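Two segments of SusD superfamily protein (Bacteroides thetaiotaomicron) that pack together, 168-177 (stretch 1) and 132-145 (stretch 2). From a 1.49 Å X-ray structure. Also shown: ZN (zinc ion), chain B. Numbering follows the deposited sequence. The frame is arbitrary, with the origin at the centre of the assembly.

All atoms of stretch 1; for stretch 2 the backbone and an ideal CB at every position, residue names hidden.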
# COMPACT_ATOMS: atom_id res chain seq x y z
N SER A 168 -6.60 -24.16 -7.65
CA SER A 168 -7.70 -23.35 -8.03
C SER A 168 -7.60 -22.09 -7.20
O SER A 168 -6.85 -22.01 -6.22
CB SER A 168 -9.01 -24.07 -7.79
OG SER A 168 -8.99 -25.26 -8.55
N ARG A 169 -8.33 -21.07 -7.63
CA ARG A 169 -8.46 -19.87 -6.82
C ARG A 169 -9.27 -20.23 -5.57
O ARG A 169 -10.29 -20.88 -5.66
CB ARG A 169 -9.19 -18.80 -7.58
CG ARG A 169 -8.45 -18.34 -8.83
CD ARG A 169 -9.30 -17.43 -9.67
NE ARG A 169 -9.52 -16.16 -9.00
CZ ARG A 169 -10.30 -15.17 -9.46
NH1 ARG A 169 -10.94 -15.27 -10.63
NH2 ARG A 169 -10.42 -14.07 -8.76
N SER A 170 -8.77 -19.83 -4.42
CA SER A 170 -9.53 -19.91 -3.17
C SER A 170 -10.44 -18.70 -3.11
O SER A 170 -10.27 -17.78 -3.92
CB SER A 170 -8.57 -19.99 -1.98
OG SER A 170 -7.98 -21.28 -1.88
N THR A 171 -11.40 -18.69 -2.19
CA THR A 171 -12.23 -17.48 -2.05
C THR A 171 -11.46 -16.36 -1.39
O THR A 171 -10.44 -16.59 -0.72
CB THR A 171 -13.51 -17.75 -1.23
OG1 THR A 171 -13.16 -17.98 0.15
CG2 THR A 171 -14.33 -18.92 -1.80
N VAL A 172 -11.96 -15.14 -1.54
CA VAL A 172 -11.38 -14.01 -0.84
C VAL A 172 -11.31 -14.26 0.67
O VAL A 172 -10.29 -14.01 1.31
CB VAL A 172 -12.17 -12.72 -1.17
CG1 VAL A 172 -11.79 -11.57 -0.26
CG2 VAL A 172 -11.91 -12.31 -2.69
N ALA A 173 -12.37 -14.83 1.25
CA ALA A 173 -12.36 -15.10 2.70
C ALA A 173 -11.29 -16.15 3.07
O ALA A 173 -10.62 -16.00 4.09
CB ALA A 173 -13.73 -15.54 3.18
N GLN A 174 -11.14 -17.20 2.26
CA GLN A 174 -10.12 -18.20 2.52
C GLN A 174 -8.73 -17.58 2.47
O GLN A 174 -7.85 -17.88 3.29
CB GLN A 174 -10.25 -19.33 1.51
CG GLN A 174 -11.42 -20.26 1.78
CD GLN A 174 -11.63 -21.29 0.69
OE1 GLN A 174 -11.43 -21.00 -0.50
NE2 GLN A 174 -12.06 -22.48 1.07
N CYS A 175 -8.55 -16.66 1.54
CA CYS A 175 -7.29 -15.95 1.42
C CYS A 175 -7.03 -15.09 2.65
O CYS A 175 -5.95 -15.13 3.23
CB CYS A 175 -7.25 -15.12 0.14
SG CYS A 175 -7.14 -16.13 -1.35
N TYR A 176 -8.02 -14.30 3.06
CA TYR A 176 -7.85 -13.49 4.28
C TYR A 176 -7.57 -14.35 5.53
O TYR A 176 -6.77 -13.98 6.38
CB TYR A 176 -9.03 -12.55 4.52
CG TYR A 176 -8.97 -11.19 3.84
CD1 TYR A 176 -9.31 -11.02 2.51
CD2 TYR A 176 -8.64 -10.07 4.57
CE1 TYR A 176 -9.29 -9.76 1.91
CE2 TYR A 176 -8.61 -8.81 3.98
CZ TYR A 176 -8.97 -8.67 2.67
OH TYR A 176 -8.96 -7.40 2.10
N GLU A 177 -8.23 -15.49 5.64
CA GLU A 177 -7.96 -16.41 6.77
C GLU A 177 -6.48 -16.78 6.80
O GLU A 177 -5.86 -16.79 7.85
CB GLU A 177 -8.76 -17.68 6.67
CG GLU A 177 -10.19 -17.55 7.02
CD GLU A 177 -10.90 -18.89 6.85
OE1 GLU A 177 -10.39 -19.77 6.08
OE2 GLU A 177 -11.95 -19.07 7.51
N UNK A 132 2.06 -10.82 1.24
CA UNK A 132 2.04 -11.07 -0.20
C UNK A 132 0.67 -11.60 -0.65
O UNK A 132 0.12 -11.13 -1.64
CB UNK A 132 3.14 -12.06 -0.58
N UNK A 133 0.12 -12.58 0.08
CA UNK A 133 -1.18 -13.13 -0.29
C UNK A 133 -2.24 -12.01 -0.18
O UNK A 133 -3.12 -11.91 -1.04
CB UNK A 133 -1.54 -14.32 0.60
N UNK A 134 -2.17 -11.17 0.85
CA UNK A 134 -3.08 -10.04 1.01
C UNK A 134 -3.03 -9.11 -0.21
O UNK A 134 -4.06 -8.71 -0.75
CB UNK A 134 -2.74 -9.26 2.28
N UNK A 135 -1.82 -8.76 -0.63
CA UNK A 135 -1.63 -7.90 -1.80
C UNK A 135 -2.25 -8.48 -3.05
O UNK A 135 -2.92 -7.77 -3.81
CB UNK A 135 -0.14 -7.65 -2.04
N UNK A 136 -2.03 -9.77 -3.31
CA UNK A 136 -2.66 -10.40 -4.46
C UNK A 136 -4.20 -10.39 -4.37
O UNK A 136 -4.89 -10.16 -5.34
CB UNK A 136 -2.16 -11.84 -4.59
N UNK A 137 -4.71 -10.70 -3.18
CA UNK A 137 -6.12 -10.85 -2.98
C UNK A 137 -6.83 -9.52 -3.21
O UNK A 137 -7.93 -9.48 -3.76
CB UNK A 137 -6.40 -11.39 -1.58
N UNK A 138 -6.23 -8.43 -2.76
CA UNK A 138 -6.90 -7.15 -2.86
C UNK A 138 -6.82 -6.57 -4.27
O UNK A 138 -7.69 -5.79 -4.62
CB UNK A 138 -6.30 -6.17 -1.85
N UNK A 139 -5.85 -7.00 -5.10
CA UNK A 139 -5.81 -6.59 -6.51
C UNK A 139 -6.73 -7.42 -7.37
O UNK A 139 -7.41 -6.88 -8.24
CB UNK A 139 -4.38 -6.69 -7.05
N UNK A 140 -6.74 -8.75 -7.16
CA UNK A 140 -7.34 -9.67 -8.10
C UNK A 140 -8.69 -10.23 -7.64
O UNK A 140 -9.29 -11.06 -8.34
CB UNK A 140 -6.37 -10.82 -8.36
N UNK A 141 -9.17 -9.76 -6.47
CA UNK A 141 -10.44 -10.21 -5.87
C UNK A 141 -11.29 -9.01 -5.51
O UNK A 141 -10.78 -7.95 -5.16
CB UNK A 141 -10.19 -11.07 -4.63
N UNK A 142 -12.60 -9.19 -5.59
CA UNK A 142 -13.53 -8.14 -5.15
C UNK A 142 -13.36 -7.93 -3.64
O UNK A 142 -12.98 -8.84 -2.91
CB UNK A 142 -14.98 -8.51 -5.49
N UNK A 143 -13.68 -6.73 -3.15
CA UNK A 143 -13.47 -6.42 -1.75
C UNK A 143 -14.21 -7.38 -0.82
O UNK A 143 -15.38 -7.69 -1.02
CB UNK A 143 -13.91 -4.98 -1.47
N UNK A 144 -13.46 -7.81 0.20
CA UNK A 144 -14.03 -8.73 1.19
C UNK A 144 -15.39 -8.26 1.70
O UNK A 144 -16.33 -9.04 1.85
CB UNK A 144 -13.07 -8.89 2.37
N UNK A 145 -15.47 -6.97 2.02
CA UNK A 145 -16.67 -6.45 2.68
C UNK A 145 -17.89 -6.35 1.79
O UNK A 145 -18.99 -6.10 2.28
CB UNK A 145 -16.37 -5.06 3.26
ZN ZN B . -11.13 -21.51 5.83

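Stretch 2 is helical from 132 to 140. This helix runs nearly antiparallel to helix 172-177, at 160°, with the axes 9.5 Å apart at closest approach.

Positions 132, 135, 136, 139 and 145 are out of reach of stretch 1, which sets no preference there. They are Ser132, Asn135, Leu136, Leu139 and Thr145.

Position 133 points toward stretch 1. Its ideal CB is 5.2 Å from Cys175 O, so a medium or long apolar chain could bridge the gap. It is Leu133. Leu133 CD2 comes 3.5 Å from Cys175 O, and Leu133 CD1 packs 4.1 Å from Cys175 SG.

Position 134 points sideways, with nothing of stretch 1 within 5.5 Å of the ideal CB. A small residue would make no contact; a long or aromatic one could reach the Tyr176 ring. It is Phe134. Chi1 is t, and the ring end comes nearer. Its edge is turned to the face of Tyr176, offset, with planes at 86° and Phe134 CE1 3.6 Å from Tyr176 CE2.

Position 137 points toward stretch 1. Its ideal CB is 4.2 Å from Cys175 CB and 4.8 Å from Tyr176 CE1, so a compact chain such as Ala, Ser, Thr or Val would suit it. It is Thr137. Thr137 OG1 donates to Leu133 O at 2.8 Å, one turn back, and lies 3.2 Å from Cys175 CB. Thr137 CG2 sits 4.0 Å from both Val172 CG1 and Tyr176 CE1.

Position 138 points sideways, with its ideal CB 4.9 Å from Tyr176 OH. Many chains fit; a polar one could find a partner near that hydroxyl. It is Arg138. Water 1 bonds to both Arg138 NE (2.9 Å) and Tyr176 OH (3.0 Å).

Position 140 points sideways, with its ideal CB 5.2 Å from Arg169 NH2; many side chains would do. It is Phe140, whose ring leads away. Phe140 O is 3.2 Å from Arg169 NH2, but the angle is too poor for a hydrogen bond.

Position 141 has phi/psi of -130/148. An ideal CB would clash with Val172 CG2 at 2.9 Å, so glycine is strongly favoured. It is Gly141, with CA 4.1 Å from Val172 CG2.

Position 142 points sideways, with no stretch 1 atom within 5.5 Å of its ideal CB, so the choice is wide. Position 143 points away; its phi of -58° admits proline among others. They are Met142, a selenomethionine, and Pro143.

Position 144 points toward stretch 1. Its ideal CB is 4.0 Å from Val172 CG1 and 3.9 Å from Tyr176 CE1. These surroundings are apolar, so an apolar or aromatic chain suits. A flat ring could extend past Val172, over the Tyr176 face, to small Ala173. It is Tyr144, with chi1 t. Its edge meets the face of Tyr176, and Tyr144 CE2 lies 3.9 Å from Ala173 CB.

Stretch 2 132-145: SLFNLTRLFGMPYT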
# COMPACT_ATOMS: atom_id res chain seq x y z
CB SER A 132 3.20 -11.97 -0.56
OG SER A 132 4.46 -11.32 -0.33
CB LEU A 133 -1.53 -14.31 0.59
CG LEU A 133 -2.92 -14.92 0.34
CD1 LEU A 133 -3.16 -15.34 -1.11
CD2 LEU A 133 -3.18 -16.11 1.31
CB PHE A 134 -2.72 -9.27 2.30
CG PHE A 134 -3.54 -8.04 2.56
CD1 PHE A 134 -4.90 -8.12 2.78
CD2 PHE A 134 -2.94 -6.81 2.66
CE1 PHE A 134 -5.63 -6.99 3.08
CE2 PHE A 134 -3.68 -5.67 2.94
CZ PHE A 134 -5.01 -5.76 3.17
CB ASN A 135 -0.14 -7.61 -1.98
CG ASN A 135 0.40 -6.66 -0.91
OD1 ASN A 135 -0.30 -5.74 -0.48
ND2 ASN A 135 1.66 -6.86 -0.50
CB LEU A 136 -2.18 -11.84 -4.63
CG LEU A 136 -0.75 -11.98 -5.16
CD1 LEU A 136 -0.19 -13.33 -4.78
CD2 LEU A 136 -0.72 -11.76 -6.67
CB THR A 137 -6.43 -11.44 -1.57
OG1 THR A 137 -5.77 -12.70 -1.44
CG2 THR A 137 -7.92 -11.61 -1.37
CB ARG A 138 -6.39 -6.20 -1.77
CG ARG A 138 -5.03 -5.71 -1.98
CD ARG A 138 -4.38 -5.20 -0.67
NE ARG A 138 -5.14 -4.30 0.18
CZ ARG A 138 -4.64 -3.22 0.83
NH1 ARG A 138 -3.40 -2.80 0.65
NH2 ARG A 138 -5.39 -2.57 1.69
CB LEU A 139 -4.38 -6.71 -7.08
CG LEU A 139 -3.62 -5.39 -7.11
CD1 LEU A 139 -3.34 -4.82 -5.70
CD2 LEU A 139 -2.33 -5.56 -7.94
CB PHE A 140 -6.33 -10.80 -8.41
CG PHE A 140 -5.12 -10.30 -9.17
CD1 PHE A 140 -5.21 -10.11 -10.53
CD2 PHE A 140 -3.94 -9.98 -8.51
CE1 PHE A 140 -4.11 -9.62 -11.27
CE2 PHE A 140 -2.83 -9.48 -9.23
CZ PHE A 140 -2.95 -9.30 -10.61
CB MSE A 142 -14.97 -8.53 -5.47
CG MSE A 142 -15.28 -8.62 -6.96
SE MSE A 142 -15.10 -6.99 -7.95
CE MSE A 142 -16.57 -5.93 -7.20
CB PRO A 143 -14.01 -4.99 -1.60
CG PRO A 143 -14.09 -4.46 -2.94
CD PRO A 143 -14.18 -5.57 -3.90
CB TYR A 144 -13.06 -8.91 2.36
CG TYR A 144 -13.48 -9.85 3.46
CD1 TYR A 144 -14.44 -9.47 4.38
CD2 TYR A 144 -12.92 -11.11 3.59
CE1 TYR A 144 -14.85 -10.31 5.39
CE2 TYR A 144 -13.32 -11.96 4.61
CZ TYR A 144 -14.30 -11.56 5.49
OH TYR A 144 -14.73 -12.38 6.52
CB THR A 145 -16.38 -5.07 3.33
OG1 THR A 145 -15.74 -4.23 2.39
CG2 THR A 145 -15.48 -5.23 4.55
O HOH W 1 -7.86 -4.77 1.19
O HOH W 2 -10.55 -7.34 -0.01
O HOH W 3 -9.78 -21.90 4.42
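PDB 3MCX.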